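Local coordinates for protein putative citrate lyase (Ralstonia eutropha, PDB 3QQW) that probably acts as a magnesium-dependent (S)-citramalyl-CoA lyase and has the TIM-barrel fold of the HpcH/HpaI aldolase and citrate lyase family, at residues C[99-104]-C[134-139]; C[175-180]-C[191-196]; C[198-203]-C[240-245]. All coordinates share one frame; numbering follows the deposited sequence.

Contact 1 (C[99-104]-C[134-139])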
loop_
_atom_site.group_PDB
_atom_site.type_symbol
_atom_site.label_atom_id
_atom_site.label_comp_id
_atom_site.label_asym_id
_atom_site.label_seq_id
_atom_site.Cartn_x
_atom_site.Cartn_y
_atom_site.Cartn_z
ATOM N N GLN C 99 11.726 26.453 -21.970
ATOM C CA GLN C 99 11.304 27.728 -22.549
ATOM C C GLN C 99 10.158 28.327 -21.720
ATOM O O GLN C 99 10.192 29.522 -21.445
ATOM C CB GLN C 99 10.899 27.539 -24.015
ATOM C CG GLN C 99 10.526 28.834 -24.728
ATOM C CD GLN C 99 10.142 28.570 -26.154
ATOM O OE1 GLN C 99 8.979 28.285 -26.458
ATOM N NE2 GLN C 99 11.120 28.635 -27.050
ATOM N N ASP C 100 9.184 27.502 -21.285
ATOM C CA ASP C 100 8.085 27.950 -20.412
ATOM C C ASP C 100 8.647 28.518 -19.130
ATOM O O ASP C 100 8.219 29.566 -18.694
ATOM C CB ASP C 100 7.120 26.802 -20.054
ATOM C CG ASP C 100 6.300 26.174 -21.167
ATOM O OD1 ASP C 100 6.084 26.845 -22.208
ATOM O OD2 ASP C 100 5.832 25.027 -20.978
ATOM N N VAL C 101 9.630 27.825 -18.536
ATOM C CA VAL C 101 10.291 28.227 -17.284
ATOM C C VAL C 101 11.033 29.542 -17.530
ATOM O O VAL C 101 10.794 30.505 -16.795
ATOM C CB VAL C 101 11.206 27.110 -16.719
ATOM C CG1 VAL C 101 12.057 27.627 -15.564
ATOM C CG2 VAL C 101 10.376 25.907 -16.273
ATOM N N ASP C 102 11.869 29.611 -18.591
ATOM C CA ASP C 102 12.598 30.839 -18.932
ATOM C C ASP C 102 11.661 32.043 -19.041
ATOM O O ASP C 102 11.849 33.032 -18.342
ATOM C CB ASP C 102 13.351 30.683 -20.258
ATOM C CG ASP C 102 14.398 29.602 -20.294
ATOM O OD1 ASP C 102 14.789 29.116 -19.203
ATOM O OD2 ASP C 102 14.815 29.221 -21.420
ATOM N N ILE C 103 10.618 31.931 -19.871
ATOM C CA ILE C 103 9.673 33.021 -20.129
ATOM C C ILE C 103 8.879 33.414 -18.878
ATOM O O ILE C 103 8.797 34.601 -18.569
ATOM C CB ILE C 103 8.719 32.674 -21.320
ATOM C CG1 ILE C 103 9.514 32.525 -22.650
ATOM C CG2 ILE C 103 7.626 33.725 -21.457
ATOM C CD1 ILE C 103 8.709 31.843 -23.762
ATOM N N ILE C 104 8.287 32.427 -18.181
ATOM C CA ILE C 104 7.441 32.708 -17.026
ATOM C C ILE C 104 8.264 33.199 -15.814
ATOM O O ILE C 104 7.902 34.207 -15.232
ATOM C CB ILE C 104 6.502 31.522 -16.688
ATOM C CG1 ILE C 104 5.548 31.272 -17.881
ATOM C CG2 ILE C 104 5.691 31.801 -15.397
ATOM C CD1 ILE C 104 4.877 29.903 -17.910
ATOM N N GLY C 134 15.154 26.478 -10.266
ATOM C CA GLY C 134 16.053 27.083 -9.292
ATOM C C GLY C 134 17.103 27.960 -9.939
ATOM O O GLY C 134 17.321 29.101 -9.499
ATOM N N ASP C 135 17.739 27.448 -11.022
ATOM C CA ASP C 135 18.764 28.178 -11.765
ATOM C C ASP C 135 18.196 29.454 -12.376
ATOM O O ASP C 135 18.783 30.534 -12.232
ATOM C CB ASP C 135 19.372 27.298 -12.869
ATOM C CG ASP C 135 20.228 26.145 -12.407
ATOM O OD1 ASP C 135 20.687 26.178 -11.241
ATOM O OD2 ASP C 135 20.463 25.221 -13.223
ATOM N N VAL C 136 17.037 29.334 -13.027
ATOM C CA VAL C 136 16.342 30.457 -13.680
ATOM C C VAL C 136 15.859 31.467 -12.597
ATOM O O VAL C 136 16.047 32.682 -12.774
ATOM C CB VAL C 136 15.200 29.977 -14.630
ATOM C CG1 VAL C 136 14.551 31.167 -15.312
ATOM C CG2 VAL C 136 15.735 29.000 -15.688
ATOM N N ALA C 137 15.293 30.952 -11.460
ATOM C CA ALA C 137 14.813 31.807 -10.361
ATOM C C ALA C 137 15.929 32.693 -9.791
ATOM O O ALA C 137 15.764 33.909 -9.739
ATOM C CB ALA C 137 14.189 30.968 -9.263
ATOM N N LYS C 138 17.089 32.096 -9.455
ATOM C CA LYS C 138 18.257 32.807 -8.938
ATOM C C LYS C 138 18.776 33.835 -9.975
ATOM O O LYS C 138 19.000 34.988 -9.592
ATOM C CB LYS C 138 19.355 31.818 -8.505
ATOM N N ARG C 139 18.906 33.461 -11.283
ATOM C CA ARG C 139 19.367 34.392 -12.335
ATOM C C ARG C 139 18.381 35.562 -12.547
ATOM O O ARG C 139 18.783 36.635 -12.990
ATOM C CB ARG C 139 19.574 33.679 -13.671
ATOM C CG ARG C 139 20.802 32.795 -13.770
ATOM C CD ARG C 139 20.869 32.154 -15.141
ATOM N NE ARG C 139 21.358 30.778 -15.061
ATOM C CZ ARG C 139 20.730 29.718 -15.568
ATOM N NH1 ARG C 139 19.578 29.863 -16.213
ATOM N NH2 ARG C 139 21.259 28.509 -15.450
#

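Contact 2 (C[175-180]-C[191-196])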
loop_
_atom_site.group_PDB
_atom_site.type_symbol
_atom_site.label_atom_id
_atom_site.label_comp_id
_atom_site.label_asym_id
_atom_site.label_seq_id
_atom_site.Cartn_x
_atom_site.Cartn_y
_atom_site.Cartn_z
ATOM N N PHE C 175 -2.815 14.989 -7.603
ATOM C CA PHE C 175 -3.235 13.693 -8.168
ATOM C C PHE C 175 -3.883 13.898 -9.546
ATOM O O PHE C 175 -4.903 14.573 -9.659
ATOM C CB PHE C 175 -4.181 12.944 -7.231
ATOM C CG PHE C 175 -4.366 11.528 -7.704
ATOM C CD1 PHE C 175 -3.328 10.604 -7.606
ATOM C CD2 PHE C 175 -5.552 11.132 -8.314
ATOM C CE1 PHE C 175 -3.473 9.307 -8.100
ATOM C CE2 PHE C 175 -5.700 9.834 -8.806
ATOM C CZ PHE C 175 -4.664 8.925 -8.685
ATOM N N GLY C 176 -3.263 13.338 -10.575
ATOM C CA GLY C 176 -3.754 13.420 -11.942
ATOM C C GLY C 176 -4.452 12.126 -12.300
ATOM O O GLY C 176 -3.824 11.201 -12.819
ATOM N N LEU C 177 -5.762 12.049 -11.987
ATOM C CA LEU C 177 -6.597 10.868 -12.195
ATOM C C LEU C 177 -6.652 10.429 -13.673
ATOM O O LEU C 177 -6.381 9.259 -13.981
ATOM C CB LEU C 177 -8.027 11.126 -11.658
ATOM C CG LEU C 177 -9.084 10.047 -11.916
ATOM C CD1 LEU C 177 -8.779 8.760 -11.134
ATOM C CD2 LEU C 177 -10.454 10.572 -11.593
HETATM N N MSE C 178 -7.020 11.357 -14.566
HETATM C CA MSE C 178 -7.196 11.070 -15.984
HETATM C C MSE C 178 -5.946 10.479 -16.645
HETATM O O MSE C 178 -6.057 9.425 -17.268
HETATM C CB MSE C 178 -7.653 12.301 -16.747
HETATM C CG MSE C 178 -8.222 11.930 -18.094
HETATM SE SE MSE C 178 -9.020 13.400 -18.990
HETATM C CE MSE C 178 -10.740 12.476 -19.454
ATOM N N ASP C 179 -4.770 11.127 -16.505
ATOM C CA ASP C 179 -3.533 10.643 -17.126
ATOM C C ASP C 179 -3.054 9.361 -16.475
ATOM O O ASP C 179 -2.474 8.522 -17.150
ATOM C CB ASP C 179 -2.448 11.723 -17.094
ATOM C CG ASP C 179 -2.778 12.907 -17.997
ATOM O OD1 ASP C 179 -2.989 12.687 -19.217
ATOM O OD2 ASP C 179 -2.869 14.041 -17.479
ATOM N N PHE C 180 -3.322 9.195 -15.183
ATOM C CA PHE C 180 -2.958 8.017 -14.425
ATOM C C PHE C 180 -3.739 6.816 -14.950
ATOM O O PHE C 180 -3.125 5.786 -15.249
ATOM C CB PHE C 180 -3.177 8.234 -12.906
ATOM C CG PHE C 180 -2.765 7.043 -12.076
ATOM C CD1 PHE C 180 -1.414 6.669 -11.979
ATOM C CD2 PHE C 180 -3.721 6.248 -11.449
ATOM C CE1 PHE C 180 -1.038 5.549 -11.246
ATOM C CE2 PHE C 180 -3.343 5.108 -10.736
ATOM C CZ PHE C 180 -2.004 4.779 -10.627
ATOM N N ALA C 191 -15.818 4.255 -15.871
ATOM C CA ALA C 191 -16.706 4.447 -14.713
ATOM C C ALA C 191 -15.937 4.776 -13.412
ATOM O O ALA C 191 -16.505 5.386 -12.495
ATOM C CB ALA C 191 -17.554 3.211 -14.501
ATOM N N ALA C 192 -14.661 4.348 -13.339
ATOM C CA ALA C 192 -13.773 4.577 -12.196
ATOM C C ALA C 192 -13.151 5.968 -12.262
ATOM O O ALA C 192 -12.611 6.428 -11.270
ATOM C CB ALA C 192 -12.692 3.504 -12.136
HETATM N N MSE C 193 -13.275 6.663 -13.394
HETATM C CA MSE C 193 -12.741 8.007 -13.530
HETATM C C MSE C 193 -13.698 9.039 -12.984
HETATM O O MSE C 193 -13.429 10.240 -13.034
HETATM C CB MSE C 193 -12.401 8.288 -14.979
HETATM C CG MSE C 193 -10.954 8.036 -15.260
HETATM SE SE MSE C 193 -10.420 9.135 -16.675
HETATM C CE MSE C 193 -10.999 10.978 -15.897
ATOM N N ARG C 194 -14.820 8.572 -12.450
ATOM C CA ARG C 194 -15.829 9.430 -11.834
ATOM C C ARG C 194 -16.223 8.849 -10.487
ATOM O O ARG C 194 -15.818 7.739 -10.151
ATOM C CB ARG C 194 -17.054 9.631 -12.757
ATOM C CG ARG C 194 -17.666 8.349 -13.278
ATOM C CD ARG C 194 -18.755 8.584 -14.296
ATOM N NE ARG C 194 -19.417 7.323 -14.619
ATOM C CZ ARG C 194 -19.295 6.677 -15.776
ATOM N NH1 ARG C 194 -18.546 7.180 -16.755
ATOM N NH2 ARG C 194 -19.930 5.525 -15.968
ATOM N N SER C 195 -16.960 9.624 -9.697
ATOM C CA SER C 195 -17.420 9.192 -8.383
ATOM C C SER C 195 -18.595 8.214 -8.519
ATOM O O SER C 195 -19.396 8.364 -9.448
ATOM C CB SER C 195 -17.813 10.397 -7.540
ATOM O OG SER C 195 -16.661 11.181 -7.290
ATOM N N PRO C 196 -18.694 7.170 -7.659
ATOM C CA PRO C 196 -17.837 6.838 -6.501
ATOM C C PRO C 196 -16.582 5.974 -6.817
ATOM O O PRO C 196 -15.762 5.748 -5.923
ATOM C CB PRO C 196 -18.812 6.074 -5.588
ATOM C CG PRO C 196 -19.732 5.371 -6.532
ATOM C CD PRO C 196 -19.818 6.218 -7.782
#

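Contact 3 (C[198-203]-C[240-245])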
loop_
_atom_site.group_PDB
_atom_site.type_symbol
_atom_site.label_atom_id
_atom_site.label_comp_id
_atom_site.label_asym_id
_atom_site.label_seq_id
_atom_site.Cartn_x
_atom_site.Cartn_y
_atom_site.Cartn_z
ATOM N N GLN C 198 -13.731 6.502 -8.435
ATOM C CA GLN C 198 -12.426 7.151 -8.257
ATOM C C GLN C 198 -11.986 7.162 -6.789
ATOM O O GLN C 198 -10.813 7.450 -6.500
ATOM C CB GLN C 198 -12.443 8.570 -8.823
ATOM C CG GLN C 198 -13.518 9.488 -8.236
ATOM C CD GLN C 198 -13.000 10.908 -8.179
ATOM O OE1 GLN C 198 -11.784 11.174 -8.146
ATOM N NE2 GLN C 198 -13.902 11.850 -8.193
ATOM N N PHE C 199 -12.916 6.801 -5.875
ATOM C CA PHE C 199 -12.662 6.724 -4.441
ATOM C C PHE C 199 -12.717 5.284 -3.942
ATOM O O PHE C 199 -12.534 5.056 -2.739
ATOM C CB PHE C 199 -13.707 7.563 -3.694
ATOM C CG PHE C 199 -13.645 9.049 -3.950
ATOM C CD1 PHE C 199 -12.533 9.797 -3.557
ATOM C CD2 PHE C 199 -14.736 9.724 -4.492
ATOM C CE1 PHE C 199 -12.495 11.185 -3.775
ATOM C CE2 PHE C 199 -14.696 11.108 -4.686
ATOM C CZ PHE C 199 -13.580 11.827 -4.344
ATOM N N GLU C 200 -12.986 4.316 -4.851
ATOM C CA GLU C 200 -13.232 2.918 -4.488
ATOM C C GLU C 200 -12.447 1.869 -5.294
ATOM O O GLU C 200 -12.182 0.795 -4.744
ATOM C CB GLU C 200 -14.727 2.610 -4.586
ATOM C CG GLU C 200 -15.518 3.303 -3.483
ATOM C CD GLU C 200 -17.010 3.462 -3.695
ATOM O OE1 GLU C 200 -17.574 2.793 -4.593
ATOM O OE2 GLU C 200 -17.624 4.243 -2.935
ATOM N N HIS C 201 -12.082 2.147 -6.561
ATOM C CA HIS C 201 -11.286 1.207 -7.365
ATOM C C HIS C 201 -9.945 0.996 -6.651
ATOM O O HIS C 201 -9.280 1.972 -6.291
ATOM C CB HIS C 201 -11.095 1.726 -8.803
ATOM C CG HIS C 201 -10.435 0.747 -9.724
ATOM N ND1 HIS C 201 -9.059 0.522 -9.699
ATOM C CD2 HIS C 201 -10.987 -0.045 -10.669
ATOM C CE1 HIS C 201 -8.825 -0.397 -10.624
ATOM N NE2 HIS C 201 -9.953 -0.772 -11.233
ATOM N N ALA C 202 -9.590 -0.269 -6.407
ATOM C CA ALA C 202 -8.399 -0.680 -5.665
ATOM C C ALA C 202 -7.121 0.029 -6.117
ATOM O O ALA C 202 -6.340 0.441 -5.260
ATOM C CB ALA C 202 -8.227 -2.183 -5.773
ATOM N N LEU C 203 -6.925 0.212 -7.441
ATOM C CA LEU C 203 -5.735 0.870 -7.963
ATOM C C LEU C 203 -5.757 2.367 -7.706
ATOM O O LEU C 203 -4.696 2.966 -7.508
ATOM C CB LEU C 203 -5.551 0.594 -9.459
ATOM C CG LEU C 203 -5.300 -0.877 -9.878
ATOM C CD1 LEU C 203 -5.059 -0.962 -11.359
ATOM C CD2 LEU C 203 -4.143 -1.508 -9.109
ATOM N N ALA C 240 -15.134 16.806 -2.825
ATOM C CA ALA C 240 -14.209 17.515 -1.938
ATOM C C ALA C 240 -14.234 16.924 -0.533
ATOM O O ALA C 240 -13.168 16.710 0.041
ATOM C CB ALA C 240 -14.542 18.993 -1.900
ATOM N N CYS C 241 -15.421 16.564 -0.018
ATOM C CA CYS C 241 -15.566 15.945 1.313
ATOM C C CYS C 241 -14.970 14.523 1.352
ATOM O O CYS C 241 -14.293 14.205 2.325
ATOM C CB CYS C 241 -17.018 15.952 1.777
ATOM S SG CYS C 241 -17.603 17.585 2.327
ATOM N N ARG C 242 -15.177 13.687 0.307
ATOM C CA ARG C 242 -14.610 12.329 0.277
ATOM C C ARG C 242 -13.103 12.405 0.238
ATOM O O ARG C 242 -12.436 11.695 0.992
ATOM C CB ARG C 242 -15.126 11.498 -0.912
ATOM C CG ARG C 242 -16.596 11.097 -0.782
ATOM C CD ARG C 242 -16.943 9.890 -1.638
ATOM N NE ARG C 242 -16.326 8.652 -1.151
ATOM C CZ ARG C 242 -16.628 7.430 -1.601
ATOM N NH1 ARG C 242 -17.521 7.274 -2.576
ATOM N NH2 ARG C 242 -16.028 6.360 -1.093
ATOM N N ALA C 243 -12.551 13.304 -0.612
ATOM C CA ALA C 243 -11.103 13.468 -0.738
ATOM C C ALA C 243 -10.527 13.972 0.572
ATOM O O ALA C 243 -9.501 13.449 1.022
ATOM C CB ALA C 243 -10.775 14.425 -1.872
ATOM N N ARG C 244 -11.227 14.934 1.215
ATOM C CA ARG C 244 -10.796 15.507 2.478
ATOM C C ARG C 244 -10.888 14.514 3.654
ATOM O O ARG C 244 -9.908 14.340 4.371
ATOM C CB ARG C 244 -11.607 16.763 2.810
ATOM C CG ARG C 244 -11.093 17.462 4.042
ATOM C CD ARG C 244 -12.166 18.151 4.795
ATOM N NE ARG C 244 -11.585 18.919 5.892
ATOM C CZ ARG C 244 -12.238 19.848 6.580
ATOM N NH1 ARG C 244 -13.508 20.120 6.301
ATOM N NH2 ARG C 244 -11.631 20.507 7.556
ATOM N N ASN C 245 -12.044 13.878 3.850
ATOM C CA ASN C 245 -12.299 13.044 5.014
ATOM C C ASN C 245 -11.972 11.554 4.897
ATOM O O ASN C 245 -11.828 10.915 5.942
ATOM C CB ASN C 245 -13.738 13.209 5.438
ATOM C CG ASN C 245 -14.067 14.645 5.788
ATOM O OD1 ASN C 245 -15.080 15.175 5.338
ATOM N ND2 ASN C 245 -13.192 15.332 6.539
#

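Contact 1 (C[99-104]-C[134-139])
Val-136 is the residue of segment 134-139 that meets the other helix, and it does so with CB and both methyl groups. Its CA comes within 6.5 Å of the CA of Asp-102, so the two helices are close at this point. From Val-136 CB the nearest partner is Val-101 CG1, at 4.0 Å. The methyl CG1 of Val-136 then lies against the backbone of the facing helix, 4.1 Å from Val-101 O and equally far from Asp-102 CA. The other methyl, CG2, is anti to the carbonyl carbon and beside the backbone N of its own residue. There it reaches two side chains. Val-101 CG1 is 3.9 Å from Val-136 CG2, an apolar contact in which the two valines meet at a slant. Asp-102 OD1 is 3.6 Å from the same Val-136 CG2, and the aspartate passes the valine at about a right angle. Val-101 offers CG1 because this methyl is anti to its backbone N (chi1 170°). Val-136 also touches Val-105 and Asn-106, later on helix 97-107.

The carboxylate of Asp-102 has its main partner one turn before Val-136: OD1 is hydrogen-bonded to Tyr-132 OH. This polar bond spans the two helices beside the apolar pair. Further along, Arg-139 turns its CB toward the facing helix. Its NH1 stops 5.7 Å from Asp-102 OD1, too far for a salt bridge, though a weak attraction is plausible. Asp-135 O lies above one face of this exposed guanidinium, toward its rim.

The contact is plain packing between two outer helices of the TIM barrel, helix 97-107 before strand 115-117 and helix 123-139 after it.

Contact 2 (C[175-180]-C[191-196])
The CA atoms of Met-178 and Met-193 are 6.8 Å apart where the first turn of helix 177-182 faces the loop that leads to helix 202-217. In this TIM barrel the helix starts directly after strand 170-175. Gly-176 is its N-cap residue, and Gly-176 O accepts a backbone hydrogen bond from Phe-180 N.

Leu-177 points toward the loop. Its CG is anti to the backbone N (chi1 174°), which carries CD2 to the main chain of Met-193. CD2 of Leu-177 is 3.3 Å from Met-193 O, a methyl laid close against a carbonyl. Nearer the base of the leucine, the CG atoms of Leu-177 and Met-193 are 4.3 Å apart. Gln-198 also touches Leu-177.

Met-178 and Met-193 are both modelled as selenomethionine, and their chains pass each other at a slant. Met-193 bends at chi3 (55°), which brings its terminal methyl to the base of Met-178.

Asp-179, the next residue, directs its CB away from the loop. It is a predicted magnesium ligand, as is Glu-153, and its OD2 forms a salt bridge with Lys-119. The packing therefore lies beside the probable metal site, on another side of the same helical turn.

CE of Met-193 rests 3.7 Å from both CB and CG of Met-178, while Met-193 SE is 3.8 Å from Met-178 CA.

Contact 3 (C[198-203]-C[240-245])
Arg-242 reaches from helix 233-247 to Phe-199, at the end of a 3-10 segment, and Glu-200, in the turn that follows it, both just before helix 202-217. Both helices belong to the outer layer of the TIM barrel, and strand 221-224 lies between them in sequence. The start of helix 202-217 faces another chain: Ala-202 and Leu-203 pack on Phe-247 of the second subunit.

The residue beside Arg-242 joins the packing. Ala-243 CB is 4.1 Å from Phe-199 CE1, and Ala-243 N approaches the ring obliquely.

The arginine side chain starts over the Phe-199 ring. CB of Arg-242 sits 3.7 Å from the ring centroid, 9° off the normal, in a CH-pi contact. The other face of the ring has Gln-198 CD near its rim. Next along the chain, CD of Arg-242 lies 3.6 Å from Phe-199 CD2. The chain bends at chi3 (69°), and this lays a guanidinium face on Phe-199 CB. NE of Arg-242 lies near that CB, but its polar partner is Glu-246, in a salt bridge one turn further on. CZ is then 3.6 Å from Phe-199 CB, which covers the centre of the face.

At the tip, NH1 and NH2 both hydrogen-bond to Glu-200 OE2, forming a salt bridge, end-on and in the guanidinium plane. The carboxylate is turned 52° from that plane. NH2 of Arg-242 meets the anti lone pair of Glu-200 OE2 at 3.2 Å, and NH1 reaches the same OE2 from above the carboxylate plane at 3.1 Å.

Contacts 2 and 3 are neighbours, with centres about 10 Å apart. They touch directly: Ala-192 O of contact 2 is 3.3 Å from Gln-198 CB of contact 3, and Pro-196 CB packs 3.5 Å from Arg-242 NH1. Contact 1 is separate, its centre about 32 Å from that of contact 2 and about 36 Å from that of contact 3, across the centre of the chain from the latter. Contact 2 is next to the predicted magnesium site, for it contains Asp-179, and the side chains of Met-178 and Glu-153 are about 7 Å apart. In contact 1 the side chain of Val-101 is about 10 Å from that of Arg-88, a predicted substrate-binding residue. Contact 3 lies away from these sites.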